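Local coordinates for protein crustacyanin-C1 subunit (PDB 1I4U) that binds the carotenoid astaxanthin, the pigment that gives the lobster carapace its blue colour, as a subunit of the crustacyanin complex, at residues 77-82 against 95-100. Sequence-based numbering, arbitrary orientation.
Sequences LKRNGK and IDYENS
Lys-82 and Asp-96 form the antiparallel hydrogen-bonded pair between 77-82 and 95-97: Lys-82 N reaches Asp-96 O at 2.8 Å, and Asp-96 N returns a bond to Lys-82 O. Two residues away on each chain, Glu-98 N gives a nearly straight bond of 3.0 Å to Asn-80 O, just as 95-100 leaves the strand in a type II turn from Tyr-97 to Ser-100. A side-chain bond runs beside this backbone one. Asn-80 and Glu-98 run side by side in the same direction, and Asn-80 ND2 donates to Glu-98 OE1 at 3.0 Å, within its own amide plane but from above the carboxylate, the two planes standing 83° apart. The same OE1 accepts a hydrogen bond from a water that in turn accepts one from Asn-80 N. An alanine in place of Glu-98 would probably leave Asn-80 ND2 without this acceptor and its amide freer to turn, and the water without one of its anchors. Two further waters link Arg-79 NE and NH2 separately to Glu-98 O, tying the guanidinium to the turn. Stacking contacts are made on Tyr-97, opposite Gly-81 in a non-hydrogen-bonded pair. Gly-81 CA lies over the ring face in a CH-pi contact, 3.8 Å from the ring centroid. Arg-79 crosses Tyr-97 at about a right angle, with Tyr-97 CD2 4.2 Å above the centre of one guanidinium face, while Arg-79 NH2 comes 3.7 Å from Tyr-97 CB. The contact joins neighbouring strands 76-85 and 93-97, a beta hairpin of the lipocalin barrel. Strand 63-68 flanks 76-85 and supplies Ser-67 to Tyr-97 OH; strand 102-110 borders 93-97, and the second subunit packs against Lys-82, Asp-96 and the turn.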
ATOM      1  N   LEU A  77      -4.388 -11.018 -18.760  1.00 12.24           N
ATOM      2  CA  LEU A  77      -3.457 -10.611 -17.745  1.00 11.69           C
ATOM      3  C   LEU A  77      -3.521 -11.546 -16.557  1.00 11.50           C
ATOM      4  O   LEU A  77      -4.596 -11.941 -16.134  1.00 11.79           O
ATOM      5  CB  LEU A  77      -3.756  -9.160 -17.277  1.00 14.07           C
ATOM      6  CG  LEU A  77      -2.856  -8.607 -16.176  1.00 15.04           C
ATOM      7  CD1 LEU A  77      -1.397  -8.493 -16.621  1.00 19.41           C
ATOM      8  CD2 LEU A  77      -3.330  -7.217 -15.728  1.00 16.96           C
ATOM      9  N   LYS A  78      -2.344 -11.905 -16.074  1.00 12.51           N
ATOM     10  CA  LYS A  78      -2.174 -12.635 -14.836  1.00 12.11           C
ATOM     11  C   LYS A  78      -1.349 -11.784 -13.876  1.00 12.81           C
ATOM     12  O   LYS A  78      -0.310 -11.271 -14.315  1.00 15.08           O
ATOM     13  CB  LYS A  78      -1.475 -13.982 -14.992  1.00 15.13           C
ATOM     14  CG  LYS A  78      -1.196 -14.787 -13.735  1.00 17.73           C
ATOM     15  CD  LYS A  78      -0.608 -16.143 -14.043  1.00 27.89           C
ATOM     16  CE  LYS A  78       0.850 -16.145 -13.688  1.00 37.25           C
ATOM     17  NZ  LYS A  78       1.525 -17.405 -14.129  1.00 47.32           N
ATOM     18  N   ARG A  79      -1.830 -11.706 -12.655  1.00 12.10           N
ATOM     19  CA  ARG A  79      -1.142 -11.035 -11.578  1.00 13.73           C
ATOM     20  C   ARG A  79      -0.901 -12.010 -10.449  1.00 13.30           C
ATOM     21  O   ARG A  79      -1.796 -12.701 -10.034  1.00 15.80           O
ATOM     22  CB  ARG A  79      -1.974  -9.882 -11.036  1.00 14.84           C
ATOM     23  CG  ARG A  79      -2.192  -8.863 -12.131  1.00 16.47           C
ATOM     24  CD  ARG A  79      -2.934  -7.696 -11.548  1.00 20.83           C
ATOM     25  NE  ARG A  79      -1.928  -6.934 -10.745  1.00 20.78           N
ATOM     26  CZ  ARG A  79      -2.414  -6.025  -9.867  1.00 23.19           C
ATOM     27  NH1 ARG A  79      -3.720  -5.775  -9.695  1.00 23.64           N
ATOM     28  NH2 ARG A  79      -1.561  -5.335  -9.143  1.00 27.38           N
ATOM     29  N   ASN A  80       0.339 -12.042  -9.941  1.00 14.37           N
ATOM     30  CA  ASN A  80       0.730 -12.856  -8.781  1.00 12.17           C
ATOM     31  C   ASN A  80       0.572 -12.071  -7.482  1.00 12.33           C
ATOM     32  O   ASN A  80       1.090 -10.955  -7.384  1.00 13.89           O
ATOM     33  CB  ASN A  80       2.175 -13.302  -8.901  1.00 14.61           C
ATOM     34  CG  ASN A  80       2.410 -14.212 -10.094  1.00 15.98           C
ATOM     35  OD1 ASN A  80       1.756 -15.248 -10.200  1.00 17.51           O
ATOM     36  ND2 ASN A  80       3.314 -13.857 -10.982  1.00 20.72           N
ATOM     37  N   GLY A  81      -0.180 -12.665  -6.573  1.00 12.08           N
ATOM     38  CA  GLY A  81      -0.470 -12.044  -5.301  1.00 11.40           C
ATOM     39  C   GLY A  81      -0.209 -12.963  -4.152  1.00 11.15           C
ATOM     40  O   GLY A  81       0.054 -14.169  -4.298  1.00 11.89           O
ATOM     41  N   LYS A  82      -0.250 -12.393  -2.935  1.00 11.71           N
ATOM     42  CA  LYS A  82      -0.167 -13.115  -1.685  1.00 11.75           C
ATOM     43  C   LYS A  82      -1.130 -12.507  -0.682  1.00 11.35           C
ATOM     44  O   LYS A  82      -1.387 -11.310  -0.735  1.00 12.59           O
ATOM     45  CB  LYS A  82       1.233 -13.048  -1.057  1.00 13.30           C
ATOM     46  CG  LYS A  82       2.317 -13.764  -1.810  1.00 15.62           C
ATOM     47  CD  LYS A  82       3.672 -13.454  -1.197  1.00 19.47           C
ATOM     48  CE  LYS A  82       4.737 -14.230  -1.927  1.00 24.94           C
ATOM     49  NZ  LYS A  82       4.965 -15.519  -1.268  1.00 42.01           N
ATOM     50  N   ILE A  95      -3.002  -7.925   1.719  1.00 10.86           N
ATOM     51  CA  ILE A  95      -3.063  -8.414   0.349  1.00 11.10           C
ATOM     52  C   ILE A  95      -1.958  -7.677  -0.397  1.00 10.37           C
ATOM     53  O   ILE A  95      -1.841  -6.436  -0.332  1.00 11.97           O
ATOM     54  CB  ILE A  95      -4.433  -8.177  -0.293  1.00 12.74           C
ATOM     55  CG1 ILE A  95      -4.461  -8.755  -1.708  1.00 16.63           C
ATOM     56  CG2 ILE A  95      -4.852  -6.716  -0.344  1.00 12.69           C
ATOM     57  CD1 ILE A  95      -4.688 -10.187  -1.856  1.00 29.45           C
ATOM     58  N   ASP A  96      -1.107  -8.427  -1.071  1.00 10.95           N
ATOM     59  CA  ASP A  96       0.102  -7.927  -1.725  1.00 10.46           C
ATOM     60  C   ASP A  96       0.161  -8.471  -3.143  1.00 10.65           C
ATOM     61  O   ASP A  96      -0.209  -9.618  -3.353  1.00 11.62           O
ATOM     62  CB  ASP A  96       1.320  -8.353  -0.898  1.00 10.97           C
ATOM     63  CG  ASP A  96       2.581  -7.543  -1.089  1.00 11.61           C
ATOM     64  OD1 ASP A  96       2.657  -6.733  -2.037  1.00 10.93           O
ATOM     65  OD2 ASP A  96       3.517  -7.782  -0.262  1.00 12.05           O
ATOM     66  N   TYR A  97       0.604  -7.683  -4.110  1.00 11.51           N
ATOM     67  CA  TYR A  97       0.740  -8.106  -5.473  1.00 12.40           C
ATOM     68  C   TYR A  97       2.088  -7.702  -6.011  1.00 11.49           C
ATOM     69  O   TYR A  97       2.668  -6.668  -5.639  1.00 12.55           O
ATOM     70  CB  TYR A  97      -0.358  -7.513  -6.398  1.00 13.94           C
ATOM     71  CG  TYR A  97      -1.614  -8.364  -6.308  1.00 12.36           C
ATOM     72  CD1 TYR A  97      -2.547  -8.239  -5.302  1.00 13.49           C
ATOM     73  CD2 TYR A  97      -1.878  -9.336  -7.253  1.00 12.07           C
ATOM     74  CE1 TYR A  97      -3.699  -9.043  -5.243  1.00 14.11           C
ATOM     75  CE2 TYR A  97      -3.005 -10.127  -7.216  1.00 11.38           C
ATOM     76  CZ  TYR A  97      -3.921  -9.982  -6.228  1.00 11.09           C
ATOM     77  OH  TYR A  97      -5.039 -10.782  -6.161  1.00 13.50           O
ATOM     78  N   GLU A  98       2.644  -8.484  -6.932  1.00 14.02           N
ATOM     79  CA  GLU A  98       3.869  -8.073  -7.590  1.00 14.42           C
ATOM     80  C   GLU A  98       3.736  -6.684  -8.222  1.00 12.47           C
ATOM     81  O   GLU A  98       2.723  -6.359  -8.788  1.00 16.73           O
ATOM     82  CB  GLU A  98       4.269  -8.998  -8.720  1.00 17.69           C
ATOM     83  CG  GLU A  98       5.109 -10.193  -8.390  1.00 26.94           C
ATOM     84  CD  GLU A  98       5.322 -11.184  -9.517  1.00 22.95           C
ATOM     85  OE1 GLU A  98       4.582 -11.182 -10.526  1.00 22.26           O
ATOM     86  OE2 GLU A  98       6.270 -11.964  -9.352  1.00 40.81           O
ATOM     87  N   ASN A  99       4.778  -5.892  -8.051  1.00 15.94           N
ATOM     88  CA  ASN A  99       4.895  -4.561  -8.578  1.00 18.96           C
ATOM     89  C   ASN A  99       3.752  -3.672  -8.137  1.00 15.58           C
ATOM     90  O   ASN A  99       3.221  -2.927  -8.970  1.00 19.46           O
ATOM     91  CB  ASN A  99       4.921  -4.676 -10.105  1.00 23.33           C
ATOM     92  CG  ASN A  99       6.277  -5.233 -10.533  1.00 27.50           C
ATOM     93  OD1 ASN A  99       6.297  -6.264 -11.178  1.00 33.38           O
ATOM     94  ND2 ASN A  99       7.328  -4.538 -10.140  1.00 38.50           N
ATOM     95  N   SER A 100       3.372  -3.744  -6.860  1.00 15.48           N
ATOM     96  CA  SER A 100       2.244  -3.052  -6.281  1.00 13.87           C
ATOM     97  C   SER A 100       2.472  -2.687  -4.832  1.00 17.63           C
ATOM     98  O   SER A 100       3.431  -3.103  -4.187  1.00 16.67           O
ATOM     99  CB  SER A 100       0.956  -3.886  -6.407  1.00 18.02           C
ATOM    100  OG  SER A 100      -0.172  -3.011  -6.112  1.00 27.67           O
TER
HETATM  101  O   HOH W   1       0.924  -4.573 -10.268  1.00 35.27           O
HETATM  102  O   HOH W   2       0.675  -7.936 -10.127  1.00 36.21           O
HETATM  103  O   HOH W   3       2.187 -10.268 -11.265  1.00 19.69           O